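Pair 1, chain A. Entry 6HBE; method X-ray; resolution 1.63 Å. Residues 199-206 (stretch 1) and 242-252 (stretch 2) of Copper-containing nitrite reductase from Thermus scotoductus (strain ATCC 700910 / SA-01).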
# COMPACT_ATOMS: atom_id res chain seq x y z
N TYR A 199 -3.19 35.60 -2.89
CA TYR A 199 -3.82 34.59 -3.75
C TYR A 199 -2.72 33.64 -4.29
O TYR A 199 -1.90 34.04 -5.13
CB TYR A 199 -4.61 35.27 -4.88
CG TYR A 199 -4.98 34.45 -6.11
CD1 TYR A 199 -5.15 33.05 -6.07
CD2 TYR A 199 -5.22 35.10 -7.34
CE1 TYR A 199 -5.48 32.33 -7.21
CE2 TYR A 199 -5.55 34.38 -8.48
CZ TYR A 199 -5.70 33.00 -8.41
OH TYR A 199 -6.04 32.32 -9.56
N LEU A 200 -2.70 32.40 -3.77
CA LEU A 200 -1.78 31.37 -4.25
C LEU A 200 -2.43 30.44 -5.27
O LEU A 200 -3.60 30.08 -5.10
CB LEU A 200 -1.25 30.52 -3.07
CG LEU A 200 -0.56 31.27 -1.92
CD1 LEU A 200 0.01 30.27 -0.92
CD2 LEU A 200 0.55 32.22 -2.36
N ARG A 201 -1.69 30.05 -6.30
CA ARG A 201 -2.12 28.95 -7.19
C ARG A 201 -1.04 27.84 -7.18
O ARG A 201 0.12 28.10 -7.46
CB ARG A 201 -2.45 29.43 -8.61
CG ARG A 201 -3.23 28.40 -9.47
CD ARG A 201 -4.14 29.09 -10.49
NE ARG A 201 -3.40 29.58 -11.65
CZ ARG A 201 -3.64 30.72 -12.33
NH1 ARG A 201 -4.60 31.57 -11.99
NH2 ARG A 201 -2.88 30.98 -13.39
N ILE A 202 -1.46 26.61 -6.82
CA ILE A 202 -0.55 25.47 -6.60
C ILE A 202 -0.80 24.50 -7.77
O ILE A 202 -1.96 24.19 -8.09
CB ILE A 202 -0.80 24.79 -5.24
CG1 ILE A 202 -0.60 25.79 -4.08
CG2 ILE A 202 0.13 23.58 -5.04
CD1 ILE A 202 -1.19 25.34 -2.76
N TYR A 203 0.26 24.07 -8.42
CA TYR A 203 0.21 23.09 -9.50
C TYR A 203 0.87 21.83 -8.91
O TYR A 203 2.09 21.83 -8.69
CB TYR A 203 0.98 23.60 -10.72
CG TYR A 203 0.42 24.88 -11.36
CD1 TYR A 203 0.67 26.15 -10.80
CD2 TYR A 203 -0.30 24.83 -12.55
CE1 TYR A 203 0.18 27.31 -11.39
CE2 TYR A 203 -0.81 25.99 -13.15
CZ TYR A 203 -0.57 27.23 -12.55
OH TYR A 203 -1.04 28.40 -13.13
N PHE A 204 0.07 20.79 -8.64
CA PHE A 204 0.54 19.59 -7.91
C PHE A 204 0.45 18.35 -8.77
O PHE A 204 -0.62 18.06 -9.32
CB PHE A 204 -0.31 19.39 -6.65
CG PHE A 204 0.03 18.12 -5.88
CD1 PHE A 204 1.30 17.93 -5.39
CD2 PHE A 204 -0.94 17.17 -5.60
CE1 PHE A 204 1.64 16.79 -4.69
CE2 PHE A 204 -0.62 16.03 -4.85
CZ PHE A 204 0.69 15.84 -4.42
N LEU A 205 1.56 17.59 -8.87
CA LEU A 205 1.58 16.30 -9.57
C LEU A 205 2.18 15.27 -8.64
O LEU A 205 3.32 15.43 -8.17
CB LEU A 205 2.41 16.41 -10.86
CG LEU A 205 2.76 15.12 -11.63
CD1 LEU A 205 1.53 14.44 -12.17
CD2 LEU A 205 3.74 15.35 -12.76
N ASN A 206 1.44 14.19 -8.39
CA ASN A 206 2.01 13.02 -7.65
C ASN A 206 2.54 12.06 -8.71
O ASN A 206 1.73 11.43 -9.41
CB ASN A 206 0.96 12.28 -6.78
CG ASN A 206 1.54 11.09 -6.03
OD1 ASN A 206 2.77 10.94 -5.91
ND2 ASN A 206 0.64 10.21 -5.51
N LEU A 242 -6.91 14.36 -3.08
CA LEU A 242 -6.58 12.95 -3.30
C LEU A 242 -5.92 12.75 -4.71
O LEU A 242 -6.49 13.17 -5.72
CB LEU A 242 -7.86 12.10 -3.19
CG LEU A 242 -7.71 10.61 -3.52
CD1 LEU A 242 -6.80 9.92 -2.51
CD2 LEU A 242 -9.03 9.91 -3.59
N ALA A 243 -4.72 12.15 -4.74
CA ALA A 243 -3.98 11.91 -6.00
C ALA A 243 -3.24 10.59 -5.99
O ALA A 243 -2.27 10.41 -5.22
CB ALA A 243 -3.02 13.07 -6.26
N GLY A 244 -3.67 9.66 -6.86
CA GLY A 244 -2.86 8.49 -7.12
C GLY A 244 -1.67 8.79 -8.00
O GLY A 244 -1.48 9.94 -8.41
N PRO A 245 -0.81 7.77 -8.26
CA PRO A 245 0.32 7.99 -9.18
C PRO A 245 -0.09 8.51 -10.57
O PRO A 245 -0.87 7.86 -11.24
CB PRO A 245 1.00 6.62 -9.24
CG PRO A 245 0.71 6.04 -7.88
CD PRO A 245 -0.71 6.47 -7.58
N SER A 246 0.53 9.64 -10.97
CA SER A 246 0.25 10.44 -12.20
C SER A 246 -1.04 11.25 -12.20
O SER A 246 -1.38 11.87 -13.24
CB SER A 246 0.39 9.62 -13.51
OG SER A 246 0.35 10.49 -14.65
N ASP A 247 -1.77 11.28 -11.08
CA ASP A 247 -2.85 12.24 -10.88
C ASP A 247 -2.28 13.62 -10.54
O ASP A 247 -1.22 13.75 -9.94
CB ASP A 247 -3.79 11.85 -9.71
CG ASP A 247 -4.84 10.78 -10.06
OD1 ASP A 247 -5.38 10.75 -11.22
OD2 ASP A 247 -5.20 10.02 -9.10
N SER A 248 -3.03 14.65 -10.89
CA SER A 248 -2.62 16.05 -10.65
C SER A 248 -3.81 16.92 -10.29
O SER A 248 -4.96 16.52 -10.53
CB SER A 248 -1.96 16.64 -11.91
OG SER A 248 -2.94 16.82 -12.97
N TRP A 249 -3.51 18.09 -9.71
CA TRP A 249 -4.49 19.11 -9.35
C TRP A 249 -3.93 20.50 -9.60
O TRP A 249 -2.73 20.71 -9.46
CB TRP A 249 -4.86 19.02 -7.85
CG TRP A 249 -5.64 17.80 -7.44
CD1 TRP A 249 -5.10 16.60 -6.97
CD2 TRP A 249 -7.05 17.64 -7.41
NE1 TRP A 249 -6.11 15.72 -6.68
CE2 TRP A 249 -7.32 16.33 -6.94
CE3 TRP A 249 -8.14 18.48 -7.72
CZ2 TRP A 249 -8.63 15.84 -6.74
CZ3 TRP A 249 -9.46 17.98 -7.56
CH2 TRP A 249 -9.68 16.66 -7.10
N VAL A 250 -4.81 21.46 -9.97
CA VAL A 250 -4.56 22.90 -9.71
C VAL A 250 -5.44 23.35 -8.52
O VAL A 250 -6.61 22.99 -8.45
CB VAL A 250 -4.81 23.78 -10.96
CG1 VAL A 250 -4.74 25.26 -10.65
CG2 VAL A 250 -3.77 23.44 -12.02
N ILE A 251 -4.85 24.07 -7.56
CA ILE A 251 -5.54 24.49 -6.34
C ILE A 251 -5.41 26.04 -6.22
O ILE A 251 -4.32 26.57 -6.39
CB ILE A 251 -4.89 23.79 -5.13
CG1 ILE A 251 -5.13 22.26 -5.19
CG2 ILE A 251 -5.36 24.37 -3.80
CD1 ILE A 251 -4.12 21.47 -4.37
N GLU A 252 -6.52 26.72 -5.96
CA GLU A 252 -6.56 28.15 -5.64
C GLU A 252 -6.95 28.35 -4.17
O GLU A 252 -7.95 27.78 -3.73
CB GLU A 252 -7.58 28.85 -6.56
CG GLU A 252 -7.23 28.81 -8.03
CD GLU A 252 -8.26 29.55 -8.89
OE1 GLU A 252 -9.44 29.21 -8.85
OE2 GLU A 252 -7.87 30.50 -9.60

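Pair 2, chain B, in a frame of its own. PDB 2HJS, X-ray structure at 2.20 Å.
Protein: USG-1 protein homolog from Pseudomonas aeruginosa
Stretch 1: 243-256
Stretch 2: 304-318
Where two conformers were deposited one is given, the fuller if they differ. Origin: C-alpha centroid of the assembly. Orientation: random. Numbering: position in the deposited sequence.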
# COMPACT_ATOMS: atom_id res chain seq x y z
N PHE B 243 -4.58 5.80 -11.46
CA PHE B 243 -4.01 6.20 -12.76
C PHE B 243 -2.63 6.85 -12.68
O PHE B 243 -1.71 6.40 -13.36
CB PHE B 243 -4.97 7.09 -13.54
CG PHE B 243 -6.18 6.36 -14.05
CD1 PHE B 243 -7.42 6.59 -13.47
CD2 PHE B 243 -6.08 5.44 -15.09
CE1 PHE B 243 -8.57 5.91 -13.92
CE2 PHE B 243 -7.22 4.75 -15.54
CZ PHE B 243 -8.46 4.99 -14.96
N PHE B 244 -2.50 7.88 -11.85
CA PHE B 244 -1.31 8.73 -11.81
C PHE B 244 -0.83 8.97 -10.36
O PHE B 244 -1.66 9.11 -9.44
CB PHE B 244 -1.64 10.08 -12.46
CG PHE B 244 -2.17 9.98 -13.85
CD1 PHE B 244 -3.50 10.29 -14.13
CD2 PHE B 244 -1.35 9.58 -14.89
CE1 PHE B 244 -4.01 10.19 -15.43
CE2 PHE B 244 -1.85 9.48 -16.23
CZ PHE B 244 -3.17 9.78 -16.48
N GLY B 245 0.49 9.04 -10.17
CA GLY B 245 1.10 9.45 -8.89
C GLY B 245 1.66 8.30 -8.08
O GLY B 245 1.13 7.18 -8.14
N ASP B 246 2.75 8.56 -7.35
CA ASP B 246 3.30 7.58 -6.40
C ASP B 246 2.79 7.91 -5.00
O ASP B 246 2.77 9.07 -4.64
CB ASP B 246 4.82 7.65 -6.37
CG ASP B 246 5.45 7.24 -7.68
OD1 ASP B 246 4.92 6.32 -8.37
OD2 ASP B 246 6.49 7.84 -8.00
N SER B 247 2.37 6.90 -4.24
CA SER B 247 1.98 7.04 -2.84
C SER B 247 2.93 6.18 -1.98
O SER B 247 2.94 4.97 -2.11
CB SER B 247 0.53 6.58 -2.62
OG SER B 247 -0.36 7.28 -3.49
N LEU B 248 3.72 6.80 -1.11
CA LEU B 248 4.75 6.07 -0.38
C LEU B 248 4.48 6.07 1.12
O LEU B 248 4.19 7.11 1.69
CB LEU B 248 6.14 6.70 -0.62
CG LEU B 248 6.54 7.07 -2.06
CD1 LEU B 248 7.97 7.63 -2.06
CD2 LEU B 248 6.44 5.85 -2.98
N SER B 249 4.59 4.90 1.74
CA SER B 249 4.54 4.80 3.19
C SER B 249 5.92 4.41 3.70
O SER B 249 6.45 3.35 3.38
CB SER B 249 3.47 3.80 3.62
OG SER B 249 3.53 3.65 5.03
N VAL B 250 6.51 5.31 4.48
CA VAL B 250 7.90 5.20 4.92
C VAL B 250 7.94 5.05 6.44
O VAL B 250 7.19 5.72 7.13
CB VAL B 250 8.69 6.46 4.45
CG1 VAL B 250 10.16 6.41 4.90
CG2 VAL B 250 8.61 6.64 2.90
N THR B 251 8.80 4.16 6.94
CA THR B 251 9.11 4.07 8.38
C THR B 251 10.61 4.21 8.57
O THR B 251 11.39 3.45 7.98
CB THR B 251 8.70 2.73 8.99
OG1 THR B 251 7.38 2.42 8.57
CG2 THR B 251 8.74 2.77 10.53
N LEU B 252 11.02 5.18 9.36
CA LEU B 252 12.42 5.32 9.71
C LEU B 252 12.62 4.90 11.15
O LEU B 252 11.90 5.35 12.04
CB LEU B 252 12.88 6.78 9.59
CG LEU B 252 12.48 7.63 8.38
CD1 LEU B 252 13.23 8.94 8.39
CD2 LEU B 252 12.85 6.85 7.18
N GLN B 253 13.61 4.03 11.36
CA GLN B 253 14.03 3.65 12.69
C GLN B 253 15.30 4.43 12.99
O GLN B 253 16.33 4.25 12.34
CB GLN B 253 14.31 2.16 12.76
CG GLN B 253 14.71 1.66 14.15
CD GLN B 253 13.53 1.50 15.06
OE1 GLN B 253 12.52 0.91 14.69
NE2 GLN B 253 13.64 2.03 16.28
N CYS B 254 15.21 5.32 13.98
CA CYS B 254 16.31 6.20 14.29
C CYS B 254 17.04 5.83 15.56
O CYS B 254 16.56 5.02 16.34
CB CYS B 254 15.82 7.64 14.36
SG CYS B 254 15.01 8.10 12.80
N ALA B 255 18.20 6.45 15.76
CA ALA B 255 19.07 6.11 16.87
C ALA B 255 18.56 6.70 18.19
O ALA B 255 18.80 6.14 19.25
CB ALA B 255 20.51 6.59 16.58
N GLU B 256 17.84 7.82 18.08
CA GLU B 256 17.40 8.65 19.20
C GLU B 256 15.88 8.87 19.06
O GLU B 256 15.36 8.79 17.93
CB GLU B 256 18.12 10.02 19.15
CG GLU B 256 19.64 9.97 18.86
CD GLU B 256 20.16 11.17 18.05
OE1 GLU B 256 20.59 10.98 16.88
OE2 GLU B 256 20.13 12.31 18.59
N ALA B 304 4.50 2.39 19.96
CA ALA B 304 5.37 1.84 21.02
C ALA B 304 6.72 2.62 21.15
O ALA B 304 7.14 2.92 22.27
CB ALA B 304 5.64 0.34 20.75
N ASP B 305 7.34 2.95 20.01
CA ASP B 305 8.74 3.37 19.88
C ASP B 305 8.86 4.84 19.47
O ASP B 305 8.57 5.18 18.33
CB ASP B 305 9.40 2.47 18.82
CG ASP B 305 10.98 2.50 18.82
OD1 ASP B 305 11.67 3.46 19.30
OD2 ASP B 305 11.53 1.52 18.23
N PRO B 306 9.28 5.72 20.40
CA PRO B 306 9.60 7.11 20.04
C PRO B 306 10.77 7.24 19.05
O PRO B 306 10.92 8.29 18.43
CB PRO B 306 9.95 7.77 21.39
CG PRO B 306 10.21 6.64 22.33
CD PRO B 306 9.46 5.46 21.85
N CYS B 307 11.59 6.19 18.90
CA CYS B 307 12.71 6.19 17.94
C CYS B 307 12.26 5.91 16.48
O CYS B 307 13.09 5.89 15.56
CB CYS B 307 13.79 5.19 18.37
SG CYS B 307 14.47 5.42 20.07
N GLN B 308 10.96 5.68 16.27
CA GLN B 308 10.36 5.47 14.95
C GLN B 308 9.61 6.70 14.46
O GLN B 308 8.90 7.33 15.23
CB GLN B 308 9.35 4.34 15.00
CG GLN B 308 9.94 2.97 14.89
CD GLN B 308 8.92 1.89 15.16
OE1 GLN B 308 7.71 2.12 15.14
NE2 GLN B 308 9.42 0.69 15.46
N VAL B 309 9.73 7.01 13.18
CA VAL B 309 8.92 8.07 12.60
C VAL B 309 8.39 7.56 11.28
O VAL B 309 9.13 6.94 10.51
CB VAL B 309 9.68 9.46 12.45
CG1 VAL B 309 10.96 9.33 11.61
CG2 VAL B 309 8.77 10.56 11.85
N ASN B 310 7.10 7.79 11.05
CA ASN B 310 6.45 7.45 9.79
C ASN B 310 6.25 8.69 8.96
O ASN B 310 6.06 9.76 9.53
CB ASN B 310 5.07 6.88 10.05
CG ASN B 310 5.14 5.51 10.67
OD1 ASN B 310 5.15 5.38 11.89
ND2 ASN B 310 5.24 4.49 9.83
N LEU B 311 6.30 8.54 7.64
CA LEU B 311 5.99 9.62 6.71
C LEU B 311 5.09 9.02 5.63
O LEU B 311 5.25 7.86 5.29
CB LEU B 311 7.26 10.13 5.99
CG LEU B 311 8.53 10.48 6.76
CD1 LEU B 311 9.62 10.64 5.74
CD2 LEU B 311 8.33 11.80 7.48
N TRP B 312 4.21 9.84 5.06
CA TRP B 312 3.44 9.47 3.88
C TRP B 312 3.76 10.50 2.82
O TRP B 312 3.72 11.69 3.08
CB TRP B 312 1.95 9.46 4.23
CG TRP B 312 0.97 9.49 3.06
CD1 TRP B 312 0.34 10.62 2.54
CD2 TRP B 312 0.45 8.37 2.32
NE1 TRP B 312 -0.51 10.24 1.53
CE2 TRP B 312 -0.46 8.88 1.37
CE3 TRP B 312 0.69 6.99 2.36
CZ2 TRP B 312 -1.17 8.04 0.49
CZ3 TRP B 312 -0.00 6.16 1.47
CH2 TRP B 312 -0.94 6.70 0.55
N ILE B 313 4.14 10.04 1.63
CA ILE B 313 4.64 10.92 0.59
C ILE B 313 3.80 10.71 -0.67
O ILE B 313 3.55 9.58 -1.07
CB ILE B 313 6.13 10.60 0.26
CG1 ILE B 313 7.00 10.67 1.53
CG2 ILE B 313 6.65 11.54 -0.86
CD1 ILE B 313 8.43 10.13 1.33
N VAL B 314 3.33 11.80 -1.28
CA VAL B 314 2.68 11.65 -2.58
C VAL B 314 3.28 12.63 -3.56
O VAL B 314 3.57 13.78 -3.21
CB VAL B 314 1.10 11.72 -2.55
CG1 VAL B 314 0.47 10.53 -1.70
CG2 VAL B 314 0.58 13.06 -2.10
N SER B 315 3.48 12.17 -4.78
CA SER B 315 4.11 12.98 -5.81
C SER B 315 3.66 12.53 -7.18
O SER B 315 3.30 11.35 -7.38
CB SER B 315 5.63 12.82 -5.72
OG SER B 315 6.29 13.94 -6.32
N ASP B 316 3.70 13.46 -8.12
CA ASP B 316 3.45 13.19 -9.53
C ASP B 316 4.69 12.51 -10.13
O ASP B 316 5.71 13.16 -10.39
CB ASP B 316 3.09 14.50 -10.25
CG ASP B 316 2.68 14.29 -11.70
OD1 ASP B 316 3.12 13.28 -12.31
OD2 ASP B 316 1.94 15.16 -12.23
N ASN B 317 4.60 11.19 -10.31
CA ASN B 317 5.72 10.40 -10.84
C ASN B 317 6.18 10.87 -12.22
O ASN B 317 7.36 10.81 -12.53
CB ASN B 317 5.35 8.91 -10.87
CG ASN B 317 4.09 8.63 -11.66
OD1 ASN B 317 3.03 9.24 -11.43
ND2 ASN B 317 4.20 7.73 -12.63
N VAL B 318 5.26 11.35 -13.05
CA VAL B 318 5.63 11.80 -14.39
C VAL B 318 6.27 13.20 -14.41
O VAL B 318 7.42 13.36 -14.85
CB VAL B 318 4.43 11.70 -15.34
CG1 VAL B 318 4.77 12.34 -16.71
CG2 VAL B 318 4.03 10.22 -15.51
O HOH W 1 4.11 5.37 6.95

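Both pairs are two neighbouring antiparallel strands, their directions 172° apart in pair 1 and 166° in pair 2, with a closest axial approach of 4.7 Å in each. Fourteen central residues superpose with an RMSD of 0.5 Å, and the register is preserved: I202(A) faces I251(A) as L248(B) faces I313(B), and F204(A) faces W249(A) as V250(B) faces L311(B). These are hydrogen-bonded pairs, closed by reciprocal backbone bonds such as I202(A) N to I251(A) O (2.9 Å) and L248(B) N to I313(B) O (2.8 Å). Between them lie the non-hydrogen-bonded pairs, where CA-H groups approach carbonyls, as V250(A) CA does I202(A) O and W312(B) CA does L248(B) O, both at 3.3 Å.

At these two central positions the face bearing I202(A) and F204(A), like that bearing L248(B) and V250(B), is apolar; in pair 2 the same face turns polar at D246(B) and S315(B). I251(A) and I313(B) coincide almost exactly, and their branched CB atoms lie close to the opposite strand: I202(A) CB to I251(A) CB is 4.2 Å, L248(B) CB to I313(B) CB 4.0 Å. At the next position the solutions diverge. Pair 1 uses flat rings, the edges of F204(A) and W249(A) meeting at 4.4 Å between CD2 and CD1; pair 2 uses compact aliphatics, V250(B) CB lying 4.2 Å from L311(B) CB, while V250(B) CG2 reaches diagonally to I313(B) CD1 at 3.8 Å.

On the other face, bulk changes strands. Pair 1 sets the large Y203(A) beside the small V250(A), with Y203(A) CD2 3.8 Å from V250(A) CG2; pair 2 sets the small S249(B) beside W312(B), whose ring edge lies 4.4 Å, at CE3, from S249(B) CB. R201(A) matches S247(B). The arginine's long chain lets its NE donate to Y203(A) OH (3.0 Å) and its NH1 to Y199(A) OH (2.9 Å), and that phenol in turn donates to E252(A) OE2 at 2.6 Å. The short S247(B) instead leaves room for the indole, W312(B) CH2 coming within 3.5 Å of its CB.

Y199(A) matches G245(B), whose phi of 104° and psi of 146° call for glycine; its N donates to N317(B) OD1 (2.8 Å). At the other end, N206(A) matches L252(B). The amide suits a strand beside a turn, ND2 donating to A243(A) O at 2.9 Å, whereas the leucine suits a continuing ladder, its CB packing 3.8 Å from V309(B) CG1.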